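Local coordinates for protein kcn28 (Kitasatospora, PDB 6J31) that is of unknown function but probably adopts a two-domain GT-B fold, its C-terminal part resembling the erythromycin biosynthesis protein CIII-like family, at residues Ser11-Gly16 / Asp40-Ala45; Leu337-Arg342 / Ser371-Glu376. All coordinates share one frame; numbering follows the deposited sequence.

Contact 1 of 2, residues Ser11-Gly16 / Asp40-Ala45; sequences SVPSRG and DPSVAA
P13 meets three residues of the 40-45 turn, D40, S42 and V43, and no hydrogen bond crosses between the segments, so the evidence for the contact is van der Waals packing that buries 161 Å² in all. The apolar part centres on the pyrrolidine ring. Its CG lies 3.8 Å from D40 CB, with P13 CB and CD at nearly the same range, which sets the aspartate methylene against the CB, CG and CD side of the ring, while its carboxylate turns away toward S42. V43 closes the other end: its CG1, set anti to the carbonyl carbon (chi1 -64°), comes to 4.0 Å from P13 CB and also touches the carbonyl oxygen of the proline. Beside them, the hydroxyl of S42 reaches P13 CB at 3.6 Å, a polar atom against a carbon.

The hydrogen bonds lie within 40-45 and fix the surface that P13 meets. D40 OD1 is gripped twice. S42 N donates to D40 OD1 through the anti lone pair, 2.8 Å long and nearly straight at 167°, whereas S42 OG, 3.0 Å from D40 OD1, approaches from above the carboxylate plane. With CG anti to the backbone N (chi1 -172°), D40 turns its carboxylate toward S42, whose N and OG both donate to OD1. The other oxygen, OD2, accepts from S59 N, so the group is held at both oxygens.

The bond from S42 N to D40 OD1 defines an Asx turn, leading from strand 34-39 toward helix 44-49. Packing it against the loop after strand 6-10 joins the ends of two neighbouring parallel strands, as expected in the Rossmann-like N-terminal half of a GT-B fold, with the P13 side chain about 11 Å from the bound BG9.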
loop_
_atom_site.group_PDB
_atom_site.type_symbol
_atom_site.label_atom_id
_atom_site.label_comp_id
_atom_site.label_asym_id
_atom_site.label_seq_id
_atom_site.Cartn_x
_atom_site.Cartn_y
_atom_site.Cartn_z
ATOM N N SER A 11 6.566 -10.671 -5.953
ATOM C CA SER A 11 5.718 -10.049 -4.948
ATOM C C SER A 11 4.930 -11.139 -4.238
ATOM O O SER A 11 5.214 -12.331 -4.378
ATOM C CB SER A 11 4.795 -8.985 -5.549
ATOM O OG SER A 11 4.178 -8.238 -4.511
ATOM N N VAL A 12 3.951 -10.711 -3.448
ATOM C CA VAL A 12 3.148 -11.609 -2.623
ATOM C C VAL A 12 1.682 -11.359 -2.946
ATOM O O VAL A 12 1.320 -10.297 -3.479
ATOM C CB VAL A 12 3.435 -11.392 -1.119
ATOM C CG1 VAL A 12 4.921 -11.569 -0.835
ATOM C CG2 VAL A 12 2.960 -10.013 -0.689
ATOM N N PRO A 13 0.802 -12.316 -2.627
ATOM C CA PRO A 13 -0.622 -12.144 -2.957
ATOM C C PRO A 13 -1.375 -11.167 -2.061
ATOM O O PRO A 13 -2.518 -10.824 -2.395
ATOM C CB PRO A 13 -1.181 -13.566 -2.806
ATOM C CG PRO A 13 -0.295 -14.199 -1.793
ATOM C CD PRO A 13 1.075 -13.659 -2.079
ATOM N N SER A 14 -0.786 -10.700 -0.957
ATOM C CA SER A 14 -1.462 -9.731 -0.097
ATOM C C SER A 14 -1.840 -8.484 -0.891
ATOM O O SER A 14 -1.101 -8.047 -1.777
ATOM C CB SER A 14 -0.569 -9.360 1.087
ATOM O OG SER A 14 -0.168 -10.515 1.803
ATOM N N ARG A 15 -2.999 -7.904 -0.561
ATOM C CA ARG A 15 -3.624 -6.957 -1.483
ATOM C C ARG A 15 -2.851 -5.644 -1.602
ATOM O O ARG A 15 -2.844 -5.030 -2.677
ATOM C CB ARG A 15 -5.068 -6.680 -1.072
ATOM C CG ARG A 15 -5.877 -6.073 -2.212
ATOM C CD ARG A 15 -5.538 -6.822 -3.506
ATOM N NE ARG A 15 -5.592 -6.003 -4.715
ATOM C CZ ARG A 15 -4.564 -5.325 -5.218
ATOM N NH1 ARG A 15 -3.384 -5.345 -4.614
ATOM N NH2 ARG A 15 -4.722 -4.625 -6.332
ATOM N N GLY A 16 -2.197 -5.197 -0.540
ATOM C CA GLY A 16 -1.492 -3.942 -0.691
ATOM C C GLY A 16 -0.197 -4.012 -1.474
ATOM O O GLY A 16 0.496 -2.997 -1.598
ATOM N N ASP A 40 1.898 -15.776 -6.171
ATOM C CA ASP A 40 0.971 -16.869 -5.927
ATOM C C ASP A 40 -0.079 -16.922 -7.037
ATOM O O ASP A 40 -0.501 -15.880 -7.542
ATOM C CB ASP A 40 0.303 -16.697 -4.563
ATOM C CG ASP A 40 -0.533 -17.902 -4.154
ATOM O OD1 ASP A 40 -1.632 -18.082 -4.723
ATOM O OD2 ASP A 40 -0.100 -18.661 -3.256
ATOM N N PRO A 41 -0.500 -18.117 -7.458
ATOM C CA PRO A 41 -1.502 -18.199 -8.531
ATOM C C PRO A 41 -2.828 -17.543 -8.188
ATOM O O PRO A 41 -3.600 -17.236 -9.101
ATOM C CB PRO A 41 -1.668 -19.712 -8.738
ATOM C CG PRO A 41 -0.389 -20.295 -8.255
ATOM C CD PRO A 41 0.009 -19.447 -7.085
ATOM N N SER A 42 -3.106 -17.279 -6.912
ATOM C CA SER A 42 -4.365 -16.631 -6.564
ATOM C C SER A 42 -4.506 -15.246 -7.186
ATOM O O SER A 42 -5.629 -14.750 -7.311
ATOM C CB SER A 42 -4.504 -16.545 -5.046
ATOM O OG SER A 42 -3.491 -15.732 -4.491
ATOM N N VAL A 43 -3.402 -14.623 -7.596
ATOM C CA VAL A 43 -3.439 -13.282 -8.165
ATOM C C VAL A 43 -2.953 -13.338 -9.607
ATOM O O VAL A 43 -2.395 -12.362 -10.131
ATOM C CB VAL A 43 -2.610 -12.296 -7.324
ATOM C CG1 VAL A 43 -3.216 -12.165 -5.940
ATOM C CG2 VAL A 43 -1.134 -12.735 -7.256
ATOM N N ALA A 44 -3.161 -14.490 -10.248
ATOM C CA ALA A 44 -2.736 -14.671 -11.630
ATOM C C ALA A 44 -3.417 -13.677 -12.560
ATOM O O ALA A 44 -2.835 -13.281 -13.575
ATOM C CB ALA A 44 -3.017 -16.105 -12.083
ATOM N N ALA A 45 -4.651 -13.281 -12.247
ATOM C CA ALA A 45 -5.341 -12.307 -13.087
ATOM C C ALA A 45 -4.582 -10.984 -13.130
ATOM O O ALA A 45 -4.293 -10.455 -14.209
ATOM C CB ALA A 45 -6.770 -12.096 -12.586
#

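Contact 2 of 2, residues Leu337-Arg342 / Ser371-Glu376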
loop_
_atom_site.group_PDB
_atom_site.type_symbol
_atom_site.label_atom_id
_atom_site.label_comp_id
_atom_site.label_asym_id
_atom_site.label_seq_id
_atom_site.Cartn_x
_atom_site.Cartn_y
_atom_site.Cartn_z
ATOM N N LEU A 337 -0.345 17.830 6.731
ATOM C CA LEU A 337 -0.428 18.579 5.485
ATOM C C LEU A 337 -1.606 19.547 5.466
ATOM O O LEU A 337 -1.709 20.352 4.533
ATOM C CB LEU A 337 -0.537 17.614 4.298
ATOM C CG LEU A 337 0.649 16.671 4.067
ATOM C CD1 LEU A 337 0.316 15.634 3.016
ATOM C CD2 LEU A 337 1.913 17.437 3.685
ATOM N N GLY A 338 -2.474 19.500 6.474
ATOM C CA GLY A 338 -3.609 20.402 6.537
ATOM C C GLY A 338 -4.710 20.097 5.547
ATOM O O GLY A 338 -5.390 21.020 5.087
ATOM N N ILE A 339 -4.900 18.825 5.195
ATOM C CA ILE A 339 -5.917 18.439 4.225
ATOM C C ILE A 339 -6.790 17.323 4.784
ATOM O O ILE A 339 -7.524 16.669 4.035
ATOM C CB ILE A 339 -5.283 17.999 2.893
ATOM C CG1 ILE A 339 -4.313 16.847 3.130
ATOM C CG2 ILE A 339 -4.587 19.164 2.200
ATOM C CD1 ILE A 339 -4.307 15.846 2.019
ATOM N N ALA A 340 -6.717 17.082 6.091
ATOM C CA ALA A 340 -7.396 15.924 6.650
ATOM C C ALA A 340 -7.747 16.164 8.111
ATOM O O ALA A 340 -7.193 17.044 8.772
ATOM C CB ALA A 340 -6.538 14.661 6.512
ATOM N N ARG A 341 -8.680 15.352 8.606
ATOM C CA ARG A 341 -9.067 15.328 10.008
ATOM C C ARG A 341 -9.010 13.879 10.470
ATOM O O ARG A 341 -9.424 12.976 9.736
ATOM C CB ARG A 341 -10.489 15.873 10.199
ATOM C CG ARG A 341 -10.650 17.390 10.084
ATOM C CD ARG A 341 -11.027 18.071 11.389
ATOM N NE ARG A 341 -11.695 19.352 11.146
ATOM C CZ ARG A 341 -11.141 20.412 10.562
ATOM N NH1 ARG A 341 -9.884 20.373 10.141
ATOM N NH2 ARG A 341 -11.858 21.516 10.395
ATOM N N ARG A 342 -8.487 13.646 11.669
ATOM C CA ARG A 342 -8.393 12.298 12.214
ATOM C C ARG A 342 -9.513 12.044 13.219
ATOM O O ARG A 342 -9.827 12.907 14.044
ATOM C CB ARG A 342 -7.027 12.076 12.869
ATOM C CG ARG A 342 -6.809 10.685 13.439
ATOM C CD ARG A 342 -5.374 10.517 13.912
ATOM N NE ARG A 342 -5.140 9.211 14.521
ATOM C CZ ARG A 342 -3.935 8.714 14.790
ATOM N NH1 ARG A 342 -2.846 9.416 14.507
ATOM N NH2 ARG A 342 -3.819 7.514 15.345
ATOM N N SER A 371 -4.495 21.306 -4.293
ATOM C CA SER A 371 -3.948 21.591 -5.614
ATOM C C SER A 371 -2.427 21.610 -5.581
ATOM O O SER A 371 -1.772 21.119 -6.508
ATOM C CB SER A 371 -4.496 22.917 -6.133
ATOM O OG SER A 371 -5.911 22.896 -6.127
ATOM N N GLY A 372 -1.848 22.174 -4.520
ATOM C CA GLY A 372 -0.401 22.148 -4.386
ATOM C C GLY A 372 0.144 20.740 -4.239
ATOM O O GLY A 372 1.160 20.391 -4.847
ATOM N N LEU A 373 -0.521 19.912 -3.428
ATOM C CA LEU A 373 -0.068 18.537 -3.250
ATOM C C LEU A 373 -0.193 17.731 -4.536
ATOM O O LEU A 373 0.622 16.837 -4.782
ATOM C CB LEU A 373 -0.850 17.871 -2.121
ATOM C CG LEU A 373 -0.547 18.453 -0.744
ATOM C CD1 LEU A 373 -1.383 17.768 0.322
ATOM C CD2 LEU A 373 0.940 18.334 -0.435
ATOM N N ARG A 374 -1.197 18.034 -5.361
ATOM C CA ARG A 374 -1.290 17.405 -6.672
ATOM C C ARG A 374 -0.074 17.732 -7.523
ATOM O O ARG A 374 0.474 16.851 -8.196
ATOM C CB ARG A 374 -2.587 17.831 -7.364
ATOM C CG ARG A 374 -3.769 16.913 -7.078
ATOM C CD ARG A 374 -5.096 17.428 -7.636
ATOM N NE ARG A 374 -4.990 18.020 -8.963
ATOM C CZ ARG A 374 -5.260 19.299 -9.209
ATOM N NH1 ARG A 374 -5.670 20.087 -8.222
ATOM N NH2 ARG A 374 -5.138 19.790 -10.435
ATOM N N ARG A 375 0.372 18.991 -7.509
ATOM C CA ARG A 375 1.550 19.308 -8.308
ATOM C C ARG A 375 2.790 18.671 -7.705
ATOM O O ARG A 375 3.640 18.146 -8.432
ATOM C CB ARG A 375 1.767 20.806 -8.469
ATOM C CG ARG A 375 2.697 21.054 -9.698
ATOM C CD ARG A 375 2.997 22.531 -9.928
ATOM N NE ARG A 375 3.356 23.117 -8.594
ATOM C CZ ARG A 375 2.606 24.056 -7.970
ATOM N NH1 ARG A 375 1.476 24.434 -8.518
ATOM N NH2 ARG A 375 2.914 24.483 -6.757
ATOM N N GLU A 376 2.910 18.714 -6.379
ATOM C CA GLU A 376 4.036 18.064 -5.722
ATOM C C GLU A 376 4.032 16.568 -5.984
ATOM O O GLU A 376 5.097 15.959 -6.129
ATOM C CB GLU A 376 4.004 18.318 -4.217
ATOM C CG GLU A 376 4.586 19.643 -3.794
ATOM C CD GLU A 376 4.562 19.810 -2.294
ATOM O OE1 GLU A 376 5.231 19.013 -1.602
ATOM O OE2 GLU A 376 3.876 20.729 -1.808
#
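L373 rests a single methyl, CD1, on both L337 and I339, and every close approach of the two segments runs through that carbon. The tight part is there: L373 CD1 is 3.8 Å from L337 CD1 and 3.9 Å from I339 CD1. The two partners come differently. L337 crosses L373 at a slant and adds its CB, whereas I339 meets it tip to tip and also brings CG2 to 4.0 Å from L373 CD1. That double approach follows from the isoleucine's first torsion: at chi1 57° CG1 sits between the backbone N and the carbonyl carbon, with CG2 anti to that carbon, and both branches are presented to the leucine. L312 of helix 305-314 touches both I339 and L373.

G338, with positive phi (73°), forms a Schellman motif that ends helix 327-336 and turns the chain into strand 340-342, an edge strand of the six-stranded parallel sheet. This is the helix-to-strand turn of a Rossmann-like alpha/beta domain, here covered by helix 364-378.

Away from L373 CD1 and its two partners the contact is looser. The nearest CA atoms, those of L337 and L373, remain 8.7 Å apart, no hydrogen bond crosses, and the total burial is 125 Å². On the solvent side of the helix S371, R374 and R375 are exposed, and the E376 side chain stays 6.4 Å from 337-342 but touches F192.

Contact 1 and contact 2 lie on opposite sides of the chain's centre, with their own centres 31 Å apart and nearest atoms about 19 Å apart, so neither touches the other. They come in series along the chain: 11-16 and 40-45 are both used before 337-342 begins. They share no helix or strand. Contact 1 sits at the ends of strands 6-10 and 34-39 of the seven-stranded parallel sheet, contact 2 beside edge strand 340-342 of the six-stranded one. Each therefore reports on one half of the two-domain GT-B architecture, a surface turn about 11 Å, at the P13 side chain, from the bound BG9 in the first and buried helix-to-sheet packing in the second.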